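Local coordinates for proteasome activator protein PA26 (Trypanosoma brucei, PDB 1YAR) that probably binds the ends of the 20S proteasome core particle as an 11S (PA28-type) activator and opens its gate to substrates, at residues Ile42-His53 and Leu198-Ser208; Arg19-Val30 and Gln90-Arg101. All coordinates share one frame; numbering follows the deposited sequence. Where two conformers were deposited one is given.

Contact 1: residues Ile42-His53 and Leu198-Ser208; sequences IEGIAKAAAEAH and LKVELATTHLS
The hydroxyl of Thr204 presses against Ala46 while staying within reach of two backbone carbonyls of its own helix. Thr204 OG1 lies 3.3 Å from Ala46 CB and 2.9 Å from both Val200 O and Glu201 O; its single proton could serve either carbonyl. With chi1 at 50°, OG1 stands between the backbone N and the carbonyl carbon, and CG2 is left to meet Ile45. Ile42 passes Thr204 in the opposite direction and brings its CG2 branch to 3.3 Å from Thr204 O, while its CD1 meets Leu207 CD2, the two side chains crossing at about a right angle. Further along, Val200 CG1 touches both Ile45 CG2 (3.6 Å) and Ala49 CB (3.7 Å).

Glu201 is a knob in the hole formed by Ala46, Ala49, Ala50 and His53. Its chain is extended beyond CG, which carries the carboxylate over the alanines: OE2 settles 3.6 Å from Ala50 CB, and OE1 3.5 Å from His53 CB. The imidazole and carboxylate planes are 59° apart, and the ring lies beside Leu198. His85 of a second subunit also packs on Glu201, and Leu77 and Arg79 of helix 71-99 flank Val200 and Ile45.

The two helical segments run nearly antiparallel (157°), their axes 8.4 Å apart at closest, a spacing that the small alanines permit within this helical bundle. Cohesion here is mainly apolar. The contact buries Glu201 OE1 with no partner in the model; burial alone would favour the protonated acid, a charged His53 would oppose this, and the net shift is not decided.

Contact 2: residues Arg19-Val30 and Gln90-Arg101; sequences RDSYTETSSFAV and QAETIRTVIAIR
Thr96 CG2 sits over one face of the Tyr22 ring, 3.8 Å from its centroid, in a CH-pi contact, while Thr93 CG2 lies at the ring edge. The guanidinium of Arg101 has Arg19 CG over one face; Tyr22 O and Val97 O lie at its edge, in plane. Arg101 grips Tyr22 O end-on with two nitrogens, NH1 at 2.7 Å and NH2 at 3.0 Å. NH1 also bonds to Val97 O, and NH2 to Arg19 O. In the reverse direction Arg19, its chain extended and running past Arg101, donates NE to Ile100 O at 2.8 Å; its NH2 reaches Asn216 of a neighbouring subunit.

Where helix 11-21 breaks, Thr23 and Ser26 form a capping box, with Thr23 N bonded to Ser26 OG at 3.1 Å. Val97 CG1 lies against Ser27 OG, itself hydrogen-bonded to Tyr218 of helix 183-226; further on the packing is apolar: the CG1 branch of Val30, anti to the backbone N (chi1 169°), meets Gln90 CB at 3.6 Å and Ile94 CD1 at 3.7 Å.

Two arginines thus tie the C-terminal ends of helices 11-21 and 71-99 together through carbonyl oxygens that probably offset the repulsion between the guanidinium groups.

From the N terminus, the chain leaves helix 11-21, turns through Tyr22 and Thr23, and enters helix 24-57. The first segment of contact 2 spans the end of helix 11-21, this turn and the start of helix 24-57; that of contact 1 lies further along the same helix. Helix 71-99 then returns and closes contact 2 over 59 intervening residues. Contact 1 is closed by helix 183-226, after 144. The two loops therefore cross, with helix 24-57 bound to two different partners at sites whose centres are 29 Å apart, on opposite sides of the chain's centre. Between subunits they join: His206 of 198-208 hydrogen-bonds to Glu92 in segment 90-101 of a neighbouring subunit.

Contact 1: residues Ile42-His53 and Leu198-Ser208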
loop_
_atom_site.group_PDB
_atom_site.type_symbol
_atom_site.label_atom_id
_atom_site.label_comp_id
_atom_site.label_asym_id
_atom_site.label_seq_id
_atom_site.Cartn_x
_atom_site.Cartn_y
_atom_site.Cartn_z
ATOM N N ILE O 42 9.069 -101.352 -54.037
ATOM C CA ILE O 42 9.504 -101.804 -52.707
ATOM C C ILE O 42 8.509 -102.804 -52.105
ATOM O O ILE O 42 8.920 -103.866 -51.613
ATOM C CB ILE O 42 9.767 -100.610 -51.754
ATOM C CG1 ILE O 42 10.950 -99.759 -52.256
ATOM C CG2 ILE O 42 10.093 -101.117 -50.368
ATOM C CD1 ILE O 42 11.084 -98.412 -51.505
ATOM N N GLU O 43 7.224 -102.452 -52.173
ATOM C CA GLU O 43 6.103 -103.305 -51.755
ATOM C C GLU O 43 6.108 -104.663 -52.468
ATOM O O GLU O 43 5.846 -105.697 -51.853
ATOM C CB GLU O 43 4.773 -102.582 -52.014
ATOM C CG GLU O 43 3.611 -103.060 -51.159
ATOM C CD GLU O 43 2.244 -102.746 -51.759
ATOM O OE1 GLU O 43 2.156 -101.926 -52.703
ATOM O OE2 GLU O 43 1.243 -103.327 -51.282
ATOM N N GLY O 44 6.410 -104.643 -53.763
ATOM C CA GLY O 44 6.528 -105.860 -54.580
ATOM C C GLY O 44 7.643 -106.772 -54.091
ATOM O O GLY O 44 7.464 -107.989 -53.970
ATOM N N ILE O 45 8.798 -106.176 -53.800
ATOM C CA ILE O 45 9.951 -106.910 -53.276
ATOM C C ILE O 45 9.622 -107.518 -51.919
ATOM O O ILE O 45 9.946 -108.685 -51.683
ATOM C CB ILE O 45 11.208 -105.999 -53.221
ATOM C CG1 ILE O 45 11.542 -105.513 -54.637
ATOM C CG2 ILE O 45 12.425 -106.743 -52.624
ATOM C CD1 ILE O 45 12.487 -104.318 -54.708
ATOM N N ALA O 46 8.985 -106.740 -51.044
ATOM C CA ALA O 46 8.588 -107.242 -49.721
ATOM C C ALA O 46 7.712 -108.493 -49.840
ATOM O O ALA O 46 7.940 -109.496 -49.149
ATOM C CB ALA O 46 7.872 -106.160 -48.926
ATOM N N LYS O 47 6.726 -108.443 -50.736
ATOM C CA LYS O 47 5.823 -109.584 -50.950
ATOM C C LYS O 47 6.542 -110.810 -51.486
ATOM O O LYS O 47 6.312 -111.921 -51.004
ATOM C CB LYS O 47 4.640 -109.198 -51.843
ATOM C CG LYS O 47 3.579 -108.411 -51.078
ATOM C CD LYS O 47 2.536 -107.783 -52.005
ATOM C CE LYS O 47 1.738 -106.691 -51.293
ATOM N NZ LYS O 47 1.034 -105.804 -52.272
ATOM N N ALA O 48 7.419 -110.603 -52.460
ATOM C CA ALA O 48 8.217 -111.679 -53.035
ATOM C C ALA O 48 9.200 -112.260 -52.005
ATOM O O ALA O 48 9.471 -113.463 -52.010
ATOM C CB ALA O 48 8.959 -111.181 -54.264
ATOM N N ALA O 49 9.731 -111.405 -51.119
ATOM C CA ALA O 49 10.605 -111.891 -50.035
ATOM C C ALA O 49 9.822 -112.747 -49.046
ATOM O O ALA O 49 10.282 -113.814 -48.671
ATOM C CB ALA O 49 11.319 -110.710 -49.305
ATOM N N ALA O 50 8.639 -112.289 -48.638
ATOM C CA ALA O 50 7.800 -113.053 -47.704
ATOM C C ALA O 50 7.420 -114.422 -48.273
ATOM O O ALA O 50 7.464 -115.420 -47.563
ATOM C CB ALA O 50 6.555 -112.269 -47.297
ATOM N N GLU O 51 7.075 -114.448 -49.560
ATOM C CA GLU O 51 6.705 -115.674 -50.264
ATOM C C GLU O 51 7.858 -116.683 -50.190
ATOM O O GLU O 51 7.662 -117.832 -49.779
ATOM C CB GLU O 51 6.324 -115.327 -51.715
ATOM C CG GLU O 51 6.310 -116.484 -52.704
ATOM C CD GLU O 51 5.830 -116.048 -54.079
ATOM O OE1 GLU O 51 4.608 -116.204 -54.341
ATOM O OE2 GLU O 51 6.656 -115.531 -54.886
ATOM N N ALA O 52 9.059 -116.234 -50.561
ATOM C CA ALA O 52 10.261 -117.058 -50.504
ATOM C C ALA O 52 10.521 -117.514 -49.069
ATOM O O ALA O 52 10.768 -118.694 -48.833
ATOM C CB ALA O 52 11.449 -116.296 -51.062
ATOM N N HIS O 53 10.428 -116.590 -48.109
ATOM C CA HIS O 53 10.596 -116.931 -46.691
ATOM C C HIS O 53 9.669 -118.075 -46.275
ATOM O O HIS O 53 10.094 -119.011 -45.585
ATOM C CB HIS O 53 10.326 -115.704 -45.807
ATOM C CG HIS O 53 10.770 -115.880 -44.391
ATOM N ND1 HIS O 53 9.886 -116.054 -43.348
ATOM C CD2 HIS O 53 12.005 -115.937 -43.848
ATOM C CE1 HIS O 53 10.560 -116.200 -42.220
ATOM N NE2 HIS O 53 11.848 -116.135 -42.496
ATOM N N LEU O 198 14.106 -112.724 -44.685
ATOM C CA LEU O 198 13.603 -111.884 -43.580
ATOM C C LEU O 198 14.196 -110.478 -43.644
ATOM O O LEU O 198 13.475 -109.487 -43.517
ATOM C CB LEU O 198 13.885 -112.525 -42.215
ATOM C CG LEU O 198 13.562 -111.661 -40.982
ATOM C CD1 LEU O 198 12.088 -111.224 -40.988
ATOM C CD2 LEU O 198 13.887 -112.428 -39.719
ATOM N N LYS O 199 15.507 -110.406 -43.841
ATOM C CA LYS O 199 16.227 -109.124 -43.916
ATOM C C LYS O 199 15.763 -108.235 -45.066
ATOM O O LYS O 199 15.646 -107.026 -44.903
ATOM C CB LYS O 199 17.725 -109.362 -43.994
ATOM C CG LYS O 199 18.272 -109.811 -42.670
ATOM C CD LYS O 199 19.747 -110.033 -42.719
ATOM C CE LYS O 199 20.182 -110.539 -41.357
ATOM N NZ LYS O 199 21.641 -110.357 -41.145
ATOM N N VAL O 200 15.486 -108.840 -46.220
ATOM C CA VAL O 200 14.819 -108.106 -47.305
ATOM C C VAL O 200 13.433 -107.591 -46.886
ATOM O O VAL O 200 13.102 -106.447 -47.179
ATOM C CB VAL O 200 14.748 -108.934 -48.619
ATOM C CG1 VAL O 200 13.940 -108.183 -49.666
ATOM C CG2 VAL O 200 16.165 -109.204 -49.141
ATOM N N GLU O 201 12.635 -108.411 -46.193
ATOM C CA GLU O 201 11.316 -107.951 -45.710
ATOM C C GLU O 201 11.440 -106.745 -44.760
ATOM O O GLU O 201 10.688 -105.781 -44.870
ATOM C CB GLU O 201 10.538 -109.038 -44.966
ATOM C CG GLU O 201 10.132 -110.264 -45.773
ATOM C CD GLU O 201 9.434 -111.301 -44.895
ATOM O OE1 GLU O 201 10.027 -112.381 -44.645
ATOM O OE2 GLU O 201 8.308 -111.022 -44.415
ATOM N N LEU O 202 12.374 -106.838 -43.820
ATOM C CA LEU O 202 12.626 -105.767 -42.857
ATOM C C LEU O 202 13.219 -104.532 -43.520
ATOM O O LEU O 202 12.778 -103.413 -43.241
ATOM C CB LEU O 202 13.565 -106.259 -41.759
ATOM C CG LEU O 202 13.129 -107.484 -40.949
ATOM C CD1 LEU O 202 14.295 -107.924 -40.072
ATOM C CD2 LEU O 202 11.864 -107.229 -40.117
ATOM N N ALA O 203 14.240 -104.727 -44.361
ATOM C CA ALA O 203 14.880 -103.602 -45.046
ATOM C C ALA O 203 13.913 -102.848 -45.960
ATOM O O ALA O 203 13.964 -101.619 -46.007
ATOM C CB ALA O 203 16.096 -104.055 -45.816
ATOM N N THR O 204 13.038 -103.560 -46.684
ATOM C CA THR O 204 12.042 -102.865 -47.530
ATOM C C THR O 204 11.106 -101.983 -46.716
ATOM O O THR O 204 10.812 -100.849 -47.128
ATOM C CB THR O 204 11.201 -103.817 -48.423
ATOM O OG1 THR O 204 10.665 -104.878 -47.637
ATOM C CG2 THR O 204 12.076 -104.493 -49.502
ATOM N N THR O 205 10.651 -102.506 -45.582
ATOM C CA THR O 205 9.816 -101.751 -44.645
ATOM C C THR O 205 10.537 -100.475 -44.182
ATOM O O THR O 205 9.985 -99.375 -44.264
ATOM C CB THR O 205 9.435 -102.654 -43.451
ATOM O OG1 THR O 205 8.512 -103.662 -43.887
ATOM C CG2 THR O 205 8.637 -101.901 -42.430
ATOM N N HIS O 206 11.778 -100.645 -43.729
ATOM C CA HIS O 206 12.626 -99.577 -43.177
ATOM C C HIS O 206 12.942 -98.543 -44.261
ATOM O O HIS O 206 12.931 -97.334 -44.014
ATOM C CB HIS O 206 13.935 -100.194 -42.689
ATOM C CG HIS O 206 14.779 -99.284 -41.847
ATOM N ND1 HIS O 206 14.352 -98.778 -40.637
ATOM C CD2 HIS O 206 16.054 -98.847 -42.007
ATOM C CE1 HIS O 206 15.315 -98.040 -40.103
ATOM N NE2 HIS O 206 16.358 -98.063 -40.913
ATOM N N LEU O 207 13.222 -99.038 -45.463
ATOM C CA LEU O 207 13.429 -98.169 -46.623
ATOM C C LEU O 207 12.178 -97.336 -46.967
ATOM O O LEU O 207 12.292 -96.130 -47.270
ATOM C CB LEU O 207 13.903 -98.985 -47.846
ATOM C CG LEU O 207 14.213 -98.163 -49.121
ATOM C CD1 LEU O 207 15.243 -97.022 -48.869
ATOM C CD2 LEU O 207 14.712 -99.081 -50.242
ATOM N N SER O 208 11.003 -97.970 -46.936
ATOM C CA SER O 208 9.756 -97.273 -47.250
ATOM C C SER O 208 9.500 -96.127 -46.259
ATOM O O SER O 208 9.036 -95.054 -46.647
ATOM C CB SER O 208 8.563 -98.233 -47.306
ATOM O OG SER O 208 8.186 -98.690 -46.017
#

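Contact 2: residues Arg19-Val30 and Gln90-Arg101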
loop_
_atom_site.group_PDB
_atom_site.type_symbol
_atom_site.label_atom_id
_atom_site.label_comp_id
_atom_site.label_asym_id
_atom_site.label_seq_id
_atom_site.Cartn_x
_atom_site.Cartn_y
_atom_site.Cartn_z
ATOM N N ARG O 19 23.338 -74.733 -62.304
ATOM C CA ARG O 19 21.976 -74.680 -61.772
ATOM C C ARG O 19 20.905 -74.926 -62.836
ATOM O O ARG O 19 19.844 -75.481 -62.547
ATOM C CB ARG O 19 21.730 -73.371 -61.002
ATOM C CG ARG O 19 22.594 -73.257 -59.733
ATOM C CD ARG O 19 22.380 -71.986 -58.924
ATOM N NE ARG O 19 23.394 -71.850 -57.872
ATOM C CZ ARG O 19 23.620 -70.739 -57.179
ATOM N NH1 ARG O 19 22.932 -69.636 -57.440
ATOM N NH2 ARG O 19 24.572 -70.718 -56.254
ATOM N N ASP O 20 21.189 -74.519 -64.072
ATOM C CA ASP O 20 20.302 -74.819 -65.204
ATOM C C ASP O 20 20.222 -76.307 -65.529
ATOM O O ASP O 20 19.210 -76.760 -66.051
ATOM C CB ASP O 20 20.746 -74.062 -66.474
ATOM C CG ASP O 20 20.467 -72.563 -66.403
ATOM O OD1 ASP O 20 19.788 -72.105 -65.458
ATOM O OD2 ASP O 20 20.897 -71.754 -67.258
ATOM N N SER O 21 21.289 -77.042 -65.211
ATOM C CA SER O 21 21.401 -78.478 -65.506
ATOM C C SER O 21 20.767 -79.383 -64.446
ATOM O O SER O 21 20.411 -80.531 -64.739
ATOM C CB SER O 21 22.864 -78.874 -65.718
ATOM O OG SER O 21 23.636 -78.666 -64.545
ATOM N N TYR O 22 20.653 -78.862 -63.221
ATOM C CA TYR O 22 20.013 -79.552 -62.102
ATOM C C TYR O 22 19.077 -78.576 -61.414
ATOM O O TYR O 22 19.494 -77.792 -60.568
ATOM C CB TYR O 22 21.091 -80.079 -61.145
ATOM C CG TYR O 22 21.802 -81.288 -61.717
ATOM C CD1 TYR O 22 22.921 -81.157 -62.553
ATOM C CD2 TYR O 22 21.328 -82.563 -61.447
ATOM C CE1 TYR O 22 23.543 -82.294 -63.091
ATOM C CE2 TYR O 22 21.938 -83.682 -61.971
ATOM C CZ TYR O 22 23.029 -83.546 -62.780
ATOM O OH TYR O 22 23.583 -84.704 -63.263
ATOM N N THR O 23 17.817 -78.593 -61.828
ATOM C CA THR O 23 16.845 -77.612 -61.369
ATOM C C THR O 23 15.883 -78.261 -60.379
ATOM O O THR O 23 15.925 -79.482 -60.168
ATOM C CB THR O 23 16.015 -77.038 -62.559
ATOM O OG1 THR O 23 15.113 -78.041 -63.004
ATOM C CG2 THR O 23 16.868 -76.738 -63.806
ATOM N N GLU O 24 15.001 -77.447 -59.803
ATOM C CA GLU O 24 13.957 -77.946 -58.910
ATOM C C GLU O 24 13.116 -79.026 -59.588
ATOM O O GLU O 24 12.634 -79.947 -58.934
ATOM C CB GLU O 24 13.065 -76.812 -58.420
ATOM C CG GLU O 24 12.294 -77.118 -57.133
ATOM C CD GLU O 24 11.019 -77.926 -57.338
ATOM O OE1 GLU O 24 10.209 -77.608 -58.254
ATOM O OE2 GLU O 24 10.793 -78.877 -56.544
ATOM N N THR O 25 12.937 -78.901 -60.906
ATOM C CA THR O 25 12.176 -79.894 -61.659
ATOM C C THR O 25 12.813 -81.269 -61.590
ATOM O O THR O 25 12.106 -82.261 -61.455
ATOM C CB THR O 25 11.974 -79.454 -63.130
ATOM O OG1 THR O 25 11.179 -78.267 -63.141
ATOM C CG2 THR O 25 11.089 -80.472 -63.866
ATOM N N SER O 26 14.142 -81.308 -61.663
ATOM C CA SER O 26 14.902 -82.555 -61.579
ATOM C C SER O 26 14.698 -83.250 -60.242
ATOM O O SER O 26 14.582 -84.473 -60.180
ATOM C CB SER O 26 16.405 -82.316 -61.755
ATOM O OG SER O 26 16.668 -81.339 -62.742
ATOM N N SER O 27 14.684 -82.473 -59.164
ATOM C CA SER O 27 14.498 -83.073 -57.854
ATOM C C SER O 27 13.035 -83.419 -57.623
ATOM O O SER O 27 12.729 -84.510 -57.135
ATOM C CB SER O 27 15.063 -82.153 -56.763
ATOM O OG SER O 27 14.619 -80.824 -56.953
ATOM N N PHE O 28 12.116 -82.519 -58.000
ATOM C CA PHE O 28 10.678 -82.812 -57.902
ATOM C C PHE O 28 10.296 -84.077 -58.669
ATOM O O PHE O 28 9.512 -84.885 -58.187
ATOM C CB PHE O 28 9.808 -81.631 -58.371
ATOM C CG PHE O 28 8.328 -81.865 -58.213
ATOM C CD1 PHE O 28 7.775 -82.141 -56.959
ATOM C CD2 PHE O 28 7.476 -81.797 -59.318
ATOM C CE1 PHE O 28 6.405 -82.373 -56.792
ATOM C CE2 PHE O 28 6.089 -82.011 -59.174
ATOM C CZ PHE O 28 5.547 -82.300 -57.899
ATOM N N ALA O 29 10.865 -84.253 -59.856
ATOM C CA ALA O 29 10.597 -85.459 -60.643
ATOM C C ALA O 29 10.967 -86.745 -59.881
ATOM O O ALA O 29 10.285 -87.769 -60.011
ATOM C CB ALA O 29 11.338 -85.392 -61.979
ATOM N N VAL O 30 12.054 -86.694 -59.108
ATOM C CA VAL O 30 12.463 -87.840 -58.295
ATOM C C VAL O 30 11.403 -88.111 -57.228
ATOM O O VAL O 30 10.947 -89.246 -57.045
ATOM C CB VAL O 30 13.868 -87.618 -57.643
ATOM C CG1 VAL O 30 14.154 -88.688 -56.583
ATOM C CG2 VAL O 30 14.980 -87.630 -58.704
ATOM N N GLN O 90 18.876 -91.554 -57.759
ATOM C CA GLN O 90 17.836 -90.540 -57.632
ATOM C C GLN O 90 18.117 -89.595 -56.443
ATOM O O GLN O 90 17.951 -88.384 -56.558
ATOM C CB GLN O 90 16.483 -91.225 -57.500
ATOM C CG GLN O 90 16.007 -91.769 -58.883
ATOM C CD GLN O 90 15.035 -92.927 -58.804
ATOM O OE1 GLN O 90 14.669 -93.396 -57.721
ATOM N NE2 GLN O 90 14.615 -93.411 -59.985
ATOM N N ALA O 91 18.566 -90.157 -55.323
ATOM C CA ALA O 91 18.980 -89.338 -54.162
ATOM C C ALA O 91 20.110 -88.356 -54.512
ATOM O O ALA O 91 20.120 -87.213 -54.048
ATOM C CB ALA O 91 19.402 -90.231 -53.020
ATOM N N GLU O 92 21.060 -88.806 -55.336
ATOM C CA GLU O 92 22.184 -87.959 -55.739
ATOM C C GLU O 92 21.747 -86.780 -56.603
ATOM O O GLU O 92 22.352 -85.715 -56.542
ATOM C CB GLU O 92 23.264 -88.777 -56.445
ATOM C CG GLU O 92 23.989 -89.769 -55.536
ATOM C CD GLU O 92 25.000 -89.119 -54.604
ATOM O OE1 GLU O 92 25.383 -87.949 -54.806
ATOM O OE2 GLU O 92 25.430 -89.795 -53.645
ATOM N N THR O 93 20.690 -86.973 -57.401
ATOM C CA THR O 93 20.078 -85.875 -58.140
ATOM C C THR O 93 19.551 -84.821 -57.171
ATOM O O THR O 93 19.814 -83.630 -57.354
ATOM C CB THR O 93 18.961 -86.426 -59.043
ATOM O OG1 THR O 93 19.564 -87.281 -60.027
ATOM C CG2 THR O 93 18.272 -85.311 -59.839
ATOM N N ILE O 94 18.814 -85.246 -56.143
ATOM C CA ILE O 94 18.298 -84.270 -55.168
ATOM C C ILE O 94 19.449 -83.571 -54.458
ATOM O O ILE O 94 19.425 -82.359 -54.276
ATOM C CB ILE O 94 17.328 -84.879 -54.153
ATOM C CG1 ILE O 94 16.158 -85.564 -54.869
ATOM C CG2 ILE O 94 16.809 -83.753 -53.223
ATOM C CD1 ILE O 94 15.231 -86.368 -53.946
ATOM N N ARG O 95 20.437 -84.367 -54.063
ATOM C CA ARG O 95 21.617 -83.885 -53.381
ATOM C C ARG O 95 22.237 -82.754 -54.186
ATOM O O ARG O 95 22.509 -81.680 -53.650
ATOM C CB ARG O 95 22.597 -85.049 -53.231
ATOM C CG ARG O 95 23.627 -84.910 -52.155
ATOM C CD ARG O 95 23.924 -86.247 -51.454
ATOM N NE ARG O 95 25.348 -86.431 -51.185
ATOM C CZ ARG O 95 26.007 -85.866 -50.177
ATOM N NH1 ARG O 95 25.371 -85.078 -49.321
ATOM N NH2 ARG O 95 27.302 -86.101 -50.019
ATOM N N THR O 96 22.431 -83.004 -55.484
ATOM C CA THR O 96 23.068 -82.054 -56.399
ATOM C C THR O 96 22.274 -80.755 -56.478
ATOM O O THR O 96 22.847 -79.689 -56.390
ATOM C CB THR O 96 23.207 -82.685 -57.805
ATOM O OG1 THR O 96 24.152 -83.747 -57.730
ATOM C CG2 THR O 96 23.862 -81.689 -58.793
ATOM N N VAL O 97 20.961 -80.867 -56.642
ATOM C CA VAL O 97 20.076 -79.693 -56.757
ATOM C C VAL O 97 20.244 -78.780 -55.535
ATOM O O VAL O 97 20.363 -77.539 -55.650
ATOM C CB VAL O 97 18.613 -80.128 -56.906
ATOM C CG1 VAL O 97 17.648 -78.954 -56.702
ATOM C CG2 VAL O 97 18.378 -80.800 -58.273
ATOM N N ILE O 98 20.279 -79.396 -54.359
ATOM C CA ILE O 98 20.540 -78.621 -53.131
ATOM C C ILE O 98 21.984 -78.098 -53.028
ATOM O O ILE O 98 22.206 -76.891 -52.846
ATOM C CB ILE O 98 20.146 -79.444 -51.881
ATOM C CG1 ILE O 98 18.679 -79.880 -51.986
ATOM C CG2 ILE O 98 20.377 -78.614 -50.624
ATOM C CD1 ILE O 98 18.296 -80.997 -51.005
ATOM N N ALA O 99 22.963 -78.991 -53.152
ATOM C CA ALA O 99 24.354 -78.634 -52.885
ATOM C C ALA O 99 24.886 -77.508 -53.768
ATOM O O ALA O 99 25.693 -76.686 -53.316
ATOM C CB ALA O 99 25.269 -79.856 -52.969
ATOM N N ILE O 100 24.433 -77.452 -55.017
ATOM C CA ILE O 100 24.874 -76.385 -55.918
ATOM C C ILE O 100 24.126 -75.063 -55.688
ATOM O O ILE O 100 24.356 -74.093 -56.420
ATOM C CB ILE O 100 24.789 -76.830 -57.436
ATOM C CG1 ILE O 100 23.326 -77.004 -57.868
ATOM C CG2 ILE O 100 25.570 -78.117 -57.642
ATOM C CD1 ILE O 100 23.142 -77.484 -59.354
ATOM N N ARG O 101 23.213 -75.027 -54.712
ATOM C CA ARG O 101 22.570 -73.760 -54.313
ATOM C C ARG O 101 22.847 -73.347 -52.860
ATOM O O ARG O 101 22.221 -72.423 -52.331
ATOM C CB ARG O 101 21.067 -73.813 -54.577
ATOM C CG ARG O 101 20.714 -73.942 -56.048
ATOM C CD ARG O 101 19.247 -74.244 -56.312
ATOM N NE ARG O 101 18.944 -74.160 -57.748
ATOM C CZ ARG O 101 19.161 -75.121 -58.647
ATOM N NH1 ARG O 101 19.686 -76.297 -58.290
ATOM N NH2 ARG O 101 18.843 -74.899 -59.926
#